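Local coordinates for putative aldolase (Bacteroides vulgatus ATCC 8482, PDB 3DXI), which is a putative aldolase of unassigned function whose N-terminal domain folds as a TIM barrel of the HMGL-like family, at residues Arg69-Glu82 and Leu94-Ile108. Numbering follows the deposited sequence.
Sequences RNISTKKIAIMLNE and LLPIIGLVDMIRIAI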
ATOM      1  N   ARG A  69     -24.373  -0.620  22.708  1.00 14.70           N
ATOM      2  CA  ARG A  69     -24.117   0.432  23.683  1.00 16.27           C
ATOM      3  C   ARG A  69     -23.847  -0.168  25.060  1.00 16.51           C
ATOM      4  O   ARG A  69     -23.109   0.393  25.872  1.00 17.78           O
ATOM      5  CB  ARG A  69     -25.311   1.383  23.759  1.00 16.15           C
ATOM      6  CG  ARG A  69     -25.127   2.486  24.772  1.00 17.84           C
ATOM      7  CD  ARG A  69     -23.857   3.270  24.480  1.00 18.93           C
ATOM      8  NE  ARG A  69     -24.163   4.646  24.110  1.00 23.37           N
ATOM      9  CZ  ARG A  69     -23.281   5.516  23.621  1.00 23.31           C
ATOM     10  NH1 ARG A  69     -22.014   5.161  23.431  1.00 20.36           N
ATOM     11  NH2 ARG A  69     -23.673   6.751  23.331  1.00 22.86           N
ATOM     12  N   ASN A  70     -24.449  -1.324  25.307  1.00 17.50           N
ATOM     13  CA  ASN A  70     -24.295  -2.018  26.571  1.00 17.92           C
ATOM     14  C   ASN A  70     -22.898  -2.608  26.758  1.00 16.39           C
ATOM     15  O   ASN A  70     -22.327  -2.534  27.847  1.00 16.57           O
ATOM     16  CB  ASN A  70     -25.338  -3.130  26.654  1.00 20.68           C
ATOM     17  CG  ASN A  70     -26.113  -3.102  27.943  1.00 24.45           C
ATOM     18  OD1 ASN A  70     -26.468  -2.032  28.448  1.00 24.56           O
ATOM     19  ND2 ASN A  70     -26.405  -4.285  28.483  1.00 27.31           N
ATOM     20  N   ILE A  71     -22.345  -3.179  25.692  1.00 14.13           N
ATOM     21  CA  ILE A  71     -21.031  -3.810  25.770  1.00 13.44           C
ATOM     22  C   ILE A  71     -19.841  -2.984  25.288  1.00 12.14           C
ATOM     23  O   ILE A  71     -18.701  -3.330  25.589  1.00 12.33           O
ATOM     24  CB  ILE A  71     -21.027  -5.169  25.024  1.00 15.17           C
ATOM     25  CG1 ILE A  71     -21.498  -4.985  23.580  1.00 15.58           C
ATOM     26  CG2 ILE A  71     -21.928  -6.160  25.754  1.00 16.01           C
ATOM     27  CD1 ILE A  71     -21.379  -6.237  22.723  1.00 18.35           C
ATOM     28  N   SER A  72     -20.092  -1.904  24.550  1.00 10.42           N
ATOM     29  CA  SER A  72     -18.999  -1.057  24.066  1.00 10.30           C
ATOM     30  C   SER A  72     -18.661   0.081  25.035  1.00 10.18           C
ATOM     31  O   SER A  72     -19.552   0.713  25.606  1.00  9.89           O
ATOM     32  CB  SER A  72     -19.348  -0.460  22.694  1.00 10.85           C
ATOM     33  OG  SER A  72     -18.347   0.453  22.264  1.00 10.13           O
ATOM     34  N   THR A  73     -17.368   0.339  25.210  1.00  9.76           N
ATOM     35  CA  THR A  73     -16.910   1.422  26.077  1.00 10.30           C
ATOM     36  C   THR A  73     -16.473   2.636  25.243  1.00 10.05           C
ATOM     37  O   THR A  73     -15.981   3.628  25.783  1.00 10.01           O
ATOM     38  CB  THR A  73     -15.710   0.985  26.938  1.00 11.01           C
ATOM     39  OG1 THR A  73     -14.600   0.677  26.083  1.00 11.71           O
ATOM     40  CG2 THR A  73     -16.066  -0.243  27.772  1.00  8.51           C
ATOM     41  N   LYS A  74     -16.654   2.557  23.929  1.00  9.69           N
ATOM     42  CA  LYS A  74     -16.263   3.650  23.040  1.00 10.30           C
ATOM     43  C   LYS A  74     -17.461   4.432  22.512  1.00 11.27           C
ATOM     44  O   LYS A  74     -18.608   4.081  22.781  1.00 11.65           O
ATOM     45  CB  LYS A  74     -15.446   3.095  21.872  1.00  9.96           C
ATOM     46  CG  LYS A  74     -14.286   2.211  22.319  1.00  9.92           C
ATOM     47  CD  LYS A  74     -13.359   2.952  23.282  1.00  7.68           C
ATOM     48  CE  LYS A  74     -12.148   2.113  23.664  1.00  9.07           C
ATOM     49  NZ  LYS A  74     -11.331   1.701  22.476  1.00  7.11           N
ATOM     50  N   LYS A  75     -17.197   5.507  21.776  1.00 11.95           N
ATOM     51  CA  LYS A  75     -18.283   6.299  21.218  1.00 12.34           C
ATOM     52  C   LYS A  75     -18.838   5.606  19.976  1.00 12.81           C
ATOM     53  O   LYS A  75     -18.096   4.995  19.205  1.00 11.75           O
ATOM     54  CB  LYS A  75     -17.803   7.719  20.897  1.00 12.27           C
ATOM     55  CG  LYS A  75     -17.656   8.593  22.152  1.00 14.29           C
ATOM     56  CD  LYS A  75     -17.290  10.018  21.811  1.00 14.94           C
ATOM     57  CE  LYS A  75     -17.425  10.934  23.014  1.00 17.58           C
ATOM     58  NZ  LYS A  75     -17.230  12.364  22.639  1.00 15.61           N
ATOM     59  N   ILE A  76     -20.150   5.692  19.797  1.00 11.34           N
ATOM     60  CA  ILE A  76     -20.814   5.040  18.675  1.00 10.25           C
ATOM     61  C   ILE A  76     -21.397   6.043  17.685  1.00 10.02           C
ATOM     62  O   ILE A  76     -21.966   7.068  18.071  1.00 10.38           O
ATOM     63  CB  ILE A  76     -21.958   4.126  19.179  1.00 10.76           C
ATOM     64  CG1 ILE A  76     -21.409   3.081  20.151  1.00 11.37           C
ATOM     65  CG2 ILE A  76     -22.648   3.446  18.003  1.00 11.87           C
ATOM     66  CD1 ILE A  76     -20.463   2.094  19.515  1.00 13.70           C
ATOM     67  N   ALA A  77     -21.259   5.734  16.403  1.00  8.33           N
ATOM     68  CA  ALA A  77     -21.786   6.594  15.363  1.00  7.82           C
ATOM     69  C   ALA A  77     -22.522   5.775  14.312  1.00  8.68           C
ATOM     70  O   ALA A  77     -22.277   4.576  14.157  1.00  5.95           O
ATOM     71  CB  ALA A  77     -20.650   7.366  14.698  1.00  7.58           C
ATOM     72  N   ILE A  78     -23.445   6.428  13.616  1.00  7.36           N
ATOM     73  CA  ILE A  78     -24.160   5.805  12.513  1.00  8.49           C
ATOM     74  C   ILE A  78     -24.094   6.864  11.414  1.00  8.56           C
ATOM     75  O   ILE A  78     -23.825   8.038  11.689  1.00  8.08           O
ATOM     76  CB  ILE A  78     -25.650   5.459  12.848  1.00  9.90           C
ATOM     77  CG1 ILE A  78     -26.468   6.730  13.079  1.00  9.41           C
ATOM     78  CG2 ILE A  78     -25.710   4.500  14.037  1.00  9.77           C
ATOM     79  CD1 ILE A  78     -27.025   7.335  11.803  1.00 11.05           C
HETATM   80  N   MSE A  79     -24.328   6.459  10.174  1.00  8.36           N
HETATM   81  CA  MSE A  79     -24.268   7.399   9.069  1.00  9.04           C
HETATM   82  C   MSE A  79     -25.602   7.551   8.353  1.00 10.60           C
HETATM   83  O   MSE A  79     -26.407   6.618   8.305  1.00  8.98           O
HETATM   84  CB  MSE A  79     -23.189   6.948   8.074  1.00 11.12           C
HETATM   85  CG  MSE A  79     -23.153   7.738   6.778  1.00 12.92           C
HETATM   86 SE   MSE A  79     -21.607   7.310   5.692  1.00 22.56          SE
HETATM   87  CE  MSE A  79     -20.355   8.543   6.515  1.00 15.19           C
ATOM     88  N   LEU A  80     -25.819   8.747   7.812  1.00 10.35           N
ATOM     89  CA  LEU A  80     -27.016   9.078   7.050  1.00 10.60           C
ATOM     90  C   LEU A  80     -26.555   9.598   5.694  1.00 10.14           C
ATOM     91  O   LEU A  80     -25.600  10.372   5.620  1.00 11.20           O
ATOM     92  CB  LEU A  80     -27.813  10.194   7.728  1.00  9.74           C
ATOM     93  CG  LEU A  80     -28.529   9.959   9.055  1.00 10.05           C
ATOM     94  CD1 LEU A  80     -29.168  11.267   9.509  1.00  9.48           C
ATOM     95  CD2 LEU A  80     -29.586   8.871   8.884  1.00  9.00           C
ATOM     96  N   ASN A  81     -27.220   9.170   4.627  1.00  9.82           N
ATOM     97  CA  ASN A  81     -26.888   9.651   3.291  1.00 11.16           C
ATOM     98  C   ASN A  81     -27.713  10.928   3.078  1.00 11.91           C
ATOM     99  O   ASN A  81     -28.942  10.875   3.001  1.00 10.71           O
ATOM    100  CB  ASN A  81     -27.252   8.604   2.233  1.00 11.97           C
ATOM    101  CG  ASN A  81     -26.304   7.408   2.232  1.00 13.51           C
ATOM    102  OD1 ASN A  81     -26.714   6.279   1.958  1.00 13.56           O
ATOM    103  ND2 ASN A  81     -25.031   7.655   2.517  1.00 14.07           N
ATOM    104  N   GLU A  82     -27.031  12.070   2.990  1.00 12.39           N
ATOM    105  CA  GLU A  82     -27.679  13.370   2.808  1.00 12.96           C
ATOM    106  C   GLU A  82     -28.675  13.411   1.639  1.00 13.62           C
ATOM    107  O   GLU A  82     -29.786  13.922   1.782  1.00 12.78           O
ATOM    108  CB  GLU A  82     -26.606  14.449   2.616  1.00 13.37           C
ATOM    109  CG  GLU A  82     -27.079  15.889   2.751  1.00 13.58           C
ATOM    110  CD  GLU A  82     -27.847  16.376   1.540  1.00 16.60           C
ATOM    111  OE1 GLU A  82     -27.444  16.053   0.400  1.00 15.89           O
ATOM    112  OE2 GLU A  82     -28.847  17.096   1.731  1.00 18.02           O
ATOM    113  N   LEU A  94     -33.642   9.377  13.654  1.00 14.16           N
ATOM    114  CA  LEU A  94     -32.790   9.592  14.821  1.00 13.54           C
ATOM    115  C   LEU A  94     -33.433   9.618  16.206  1.00 14.38           C
ATOM    116  O   LEU A  94     -32.809   9.216  17.188  1.00 14.82           O
ATOM    117  CB  LEU A  94     -31.990  10.883  14.614  1.00 12.33           C
ATOM    118  CG  LEU A  94     -31.186  10.926  13.307  1.00 12.13           C
ATOM    119  CD1 LEU A  94     -30.421  12.229  13.187  1.00  9.47           C
ATOM    120  CD2 LEU A  94     -30.231   9.762  13.280  1.00 11.18           C
ATOM    121  N   LEU A  95     -34.668  10.093  16.290  1.00 15.48           N
ATOM    122  CA  LEU A  95     -35.352  10.182  17.571  1.00 16.75           C
ATOM    123  C   LEU A  95     -35.296   8.872  18.363  1.00 15.78           C
ATOM    124  O   LEU A  95     -35.035   8.878  19.566  1.00 15.99           O
ATOM    125  CB  LEU A  95     -36.806  10.605  17.348  1.00 19.93           C
ATOM    126  CG  LEU A  95     -37.466  11.482  18.412  1.00 23.56           C
ATOM    127  CD1 LEU A  95     -36.742  12.819  18.507  1.00 23.06           C
ATOM    128  CD2 LEU A  95     -38.931  11.695  18.042  1.00 24.40           C
ATOM    129  N   PRO A  96     -35.520   7.726  17.696  1.00 14.83           N
ATOM    130  CA  PRO A  96     -35.477   6.457  18.433  1.00 13.71           C
ATOM    131  C   PRO A  96     -34.112   6.071  18.996  1.00 12.90           C
ATOM    132  O   PRO A  96     -34.027   5.220  19.881  1.00 13.36           O
ATOM    133  CB  PRO A  96     -35.967   5.438  17.402  1.00 12.48           C
ATOM    134  CG  PRO A  96     -36.853   6.264  16.492  1.00 13.86           C
ATOM    135  CD  PRO A  96     -36.045   7.526  16.334  1.00 13.18           C
ATOM    136  N   ILE A  97     -33.044   6.695  18.501  1.00 12.52           N
ATOM    137  CA  ILE A  97     -31.707   6.332  18.964  1.00 11.99           C
ATOM    138  C   ILE A  97     -31.006   7.336  19.874  1.00 12.65           C
ATOM    139  O   ILE A  97     -29.806   7.224  20.109  1.00 12.79           O
ATOM    140  CB  ILE A  97     -30.764   6.016  17.765  1.00 10.96           C
ATOM    141  CG1 ILE A  97     -30.478   7.290  16.968  1.00 10.46           C
ATOM    142  CG2 ILE A  97     -31.403   4.972  16.856  1.00  9.12           C
ATOM    143  CD1 ILE A  97     -29.577   7.064  15.757  1.00 12.71           C
ATOM    144  N   ILE A  98     -31.737   8.314  20.391  1.00 14.33           N
ATOM    145  CA  ILE A  98     -31.112   9.284  21.283  1.00 15.80           C
ATOM    146  C   ILE A  98     -30.541   8.524  22.477  1.00 15.85           C
ATOM    147  O   ILE A  98     -31.144   7.563  22.955  1.00 14.02           O
ATOM    148  CB  ILE A  98     -32.124  10.340  21.776  1.00 16.23           C
ATOM    149  CG1 ILE A  98     -33.395   9.651  22.275  1.00 18.55           C
ATOM    150  CG2 ILE A  98     -32.456  11.311  20.649  1.00 14.14           C
ATOM    151  CD1 ILE A  98     -34.477  10.611  22.756  1.00 21.50           C
ATOM    152  N   GLY A  99     -29.363   8.935  22.935  1.00 16.03           N
ATOM    153  CA  GLY A  99     -28.744   8.268  24.067  1.00 14.97           C
ATOM    154  C   GLY A  99     -28.020   6.981  23.720  1.00 16.08           C
ATOM    155  O   GLY A  99     -27.172   6.517  24.481  1.00 18.34           O
ATOM    156  N   LEU A 100     -28.338   6.397  22.571  1.00 14.44           N
ATOM    157  CA  LEU A 100     -27.696   5.156  22.159  1.00 14.86           C
ATOM    158  C   LEU A 100     -26.526   5.415  21.216  1.00 14.72           C
ATOM    159  O   LEU A 100     -25.558   4.649  21.180  1.00 17.03           O
ATOM    160  CB  LEU A 100     -28.717   4.239  21.478  1.00 13.76           C
ATOM    161  CG  LEU A 100     -29.911   3.821  22.344  1.00 13.78           C
ATOM    162  CD1 LEU A 100     -30.872   2.966  21.531  1.00 12.32           C
ATOM    163  CD2 LEU A 100     -29.410   3.061  23.565  1.00 13.63           C
ATOM    164  N   VAL A 101     -26.620   6.499  20.455  1.00 12.95           N
ATOM    165  CA  VAL A 101     -25.581   6.859  19.498  1.00 12.41           C
ATOM    166  C   VAL A 101     -25.035   8.244  19.807  1.00 11.87           C
ATOM    167  O   VAL A 101     -25.798   9.184  20.037  1.00 12.07           O
ATOM    168  CB  VAL A 101     -26.135   6.818  18.058  1.00 11.84           C
ATOM    169  CG1 VAL A 101     -25.113   7.392  17.065  1.00 11.08           C
ATOM    170  CG2 VAL A 101     -26.477   5.373  17.697  1.00  9.79           C
ATOM    171  N   ASP A 102     -23.710   8.356  19.811  1.00 10.91           N
ATOM    172  CA  ASP A 102     -23.028   9.606  20.113  1.00 11.03           C
ATOM    173  C   ASP A 102     -22.960  10.579  18.956  1.00 10.33           C
ATOM    174  O   ASP A 102     -23.246  11.768  19.113  1.00 10.38           O
ATOM    175  CB  ASP A 102     -21.609   9.307  20.593  1.00 11.49           C
ATOM    176  CG  ASP A 102     -21.597   8.449  21.836  1.00 14.21           C
ATOM    177  OD1 ASP A 102     -21.933   8.981  22.916  1.00 15.74           O
ATOM    178  OD2 ASP A 102     -21.271   7.243  21.731  1.00 12.68           O
HETATM  179  N   MSE A 103     -22.591  10.068  17.788  1.00 11.12           N
HETATM  180  CA  MSE A 103     -22.441  10.913  16.617  1.00 11.37           C
HETATM  181  C   MSE A 103     -23.185  10.437  15.384  1.00 10.99           C
HETATM  182  O   MSE A 103     -23.280   9.238  15.113  1.00 10.80           O
HETATM  183  CB  MSE A 103     -20.960  11.044  16.273  1.00 12.42           C
HETATM  184  CG  MSE A 103     -20.682  11.829  15.004  1.00 15.77           C
HETATM  185 SE   MSE A 103     -18.801  11.742  14.526  1.00 21.73          SE
HETATM  186  CE  MSE A 103     -18.146  13.196  15.645  1.00 16.17           C
ATOM    187  N   ILE A 104     -23.707  11.404  14.640  1.00  9.54           N
ATOM    188  CA  ILE A 104     -24.420  11.142  13.407  1.00  9.63           C
ATOM    189  C   ILE A 104     -23.543  11.714  12.304  1.00  9.67           C
ATOM    190  O   ILE A 104     -23.314  12.925  12.254  1.00  8.06           O
ATOM    191  CB  ILE A 104     -25.782  11.870  13.368  1.00  9.34           C
ATOM    192  CG1 ILE A 104     -26.623  11.495  14.595  1.00  9.95           C
ATOM    193  CG2 ILE A 104     -26.512  11.524  12.077  1.00 11.79           C
ATOM    194  CD1 ILE A 104     -26.926  10.005  14.727  1.00  7.99           C
ATOM    195  N   ARG A 105     -23.019  10.849  11.443  1.00  9.46           N
ATOM    196  CA  ARG A 105     -22.189  11.325  10.345  1.00  9.67           C
ATOM    197  C   ARG A 105     -23.064  11.410   9.111  1.00  9.84           C
ATOM    198  O   ARG A 105     -23.946  10.578   8.913  1.00  9.99           O
ATOM    199  CB  ARG A 105     -21.028  10.382  10.082  1.00  9.20           C
ATOM    200  CG  ARG A 105     -20.059  10.265  11.229  1.00 10.79           C
ATOM    201  CD  ARG A 105     -18.999   9.269  10.847  1.00 14.15           C
ATOM    202  NE  ARG A 105     -17.746   9.901  10.499  1.00 11.69           N
ATOM    203  CZ  ARG A 105     -16.780   9.309   9.809  1.00 10.05           C
ATOM    204  NH1 ARG A 105     -16.924   8.065   9.372  1.00 12.25           N
ATOM    205  NH2 ARG A 105     -15.647   9.950   9.607  1.00 12.55           N
ATOM    206  N   ILE A 106     -22.815  12.420   8.288  1.00 10.51           N
ATOM    207  CA  ILE A 106     -23.594  12.635   7.077  1.00 12.48           C
ATOM    208  C   ILE A 106     -22.722  12.497   5.836  1.00 11.85           C
ATOM    209  O   ILE A 106     -21.711  13.185   5.713  1.00 13.85           O
ATOM    210  CB  ILE A 106     -24.213  14.049   7.091  1.00 13.28           C
ATOM    211  CG1 ILE A 106     -24.945  14.271   8.423  1.00 14.59           C
ATOM    212  CG2 ILE A 106     -25.160  14.219   5.914  1.00 13.77           C
ATOM    213  CD1 ILE A 106     -25.427  15.694   8.650  1.00 13.08           C
ATOM    214  N   ALA A 107     -23.102  11.603   4.926  1.00 10.76           N
ATOM    215  CA  ALA A 107     -22.353  11.430   3.681  1.00 10.10           C
ATOM    216  C   ALA A 107     -22.856  12.546   2.784  1.00 10.35           C
ATOM    217  O   ALA A 107     -24.018  12.553   2.388  1.00 11.33           O
ATOM    218  CB  ALA A 107     -22.643  10.073   3.055  1.00  9.67           C
ATOM    219  N   ILE A 108     -21.966  13.478   2.458  1.00 12.19           N
ATOM    220  CA  ILE A 108     -22.324  14.647   1.662  1.00 11.20           C
ATOM    221  C   ILE A 108     -21.544  14.883   0.375  1.00 12.21           C
ATOM    222  O   ILE A 108     -20.317  14.764   0.339  1.00 10.81           O
ATOM    223  CB  ILE A 108     -22.165  15.926   2.516  1.00 11.47           C
ATOM    224  CG1 ILE A 108     -22.904  15.764   3.847  1.00 10.57           C
ATOM    225  CG2 ILE A 108     -22.681  17.138   1.747  1.00 12.81           C
ATOM    226  CD1 ILE A 108     -22.560  16.826   4.871  1.00 11.17           C
TER
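From A77 pairing with M103 to N81 pairing with A107, strands 75-81 and 103-108 run parallel, their axes approaching to 4.6 Å at an angle of 30°, as the third and fourth strands of a TIM barrel, a beta-alpha-beta unit with helix 90-94. Backbone bonds alternate from M103 N to I76 O through to E82 N to A107 O. A77, M79, M103 and R105 project to the barrel interior, where R105 forms salt bridges with E42 and D216; M79 SE lies 4.0 Å from A107 CB. I78, L80, I104 and I106 face the outer helical layer. There I78 CG1 lies 3.7 Å from I104 CD1, and L80 CD1 meets L94 CD1 tip to tip at 4.0 Å. With chi1 at 66°, I78 CG1 sits between its backbone N and carbonyl carbon, against I104 and I97, and CG2 packs on V101 CG2. Before the strands, R69 grips D102 end-on, NH1 to OD2 and NH2 to OD1, although guanidinium and carboxylate planes are 64° apart. This salt bridge ties the C-terminal end of helix 62-71 to the residue just before strand 103-108. D102 OD2 also accepts a hydrogen bond from I76 N at 2.7 Å through its anti lone pair, while D102 N donates back to I76 O.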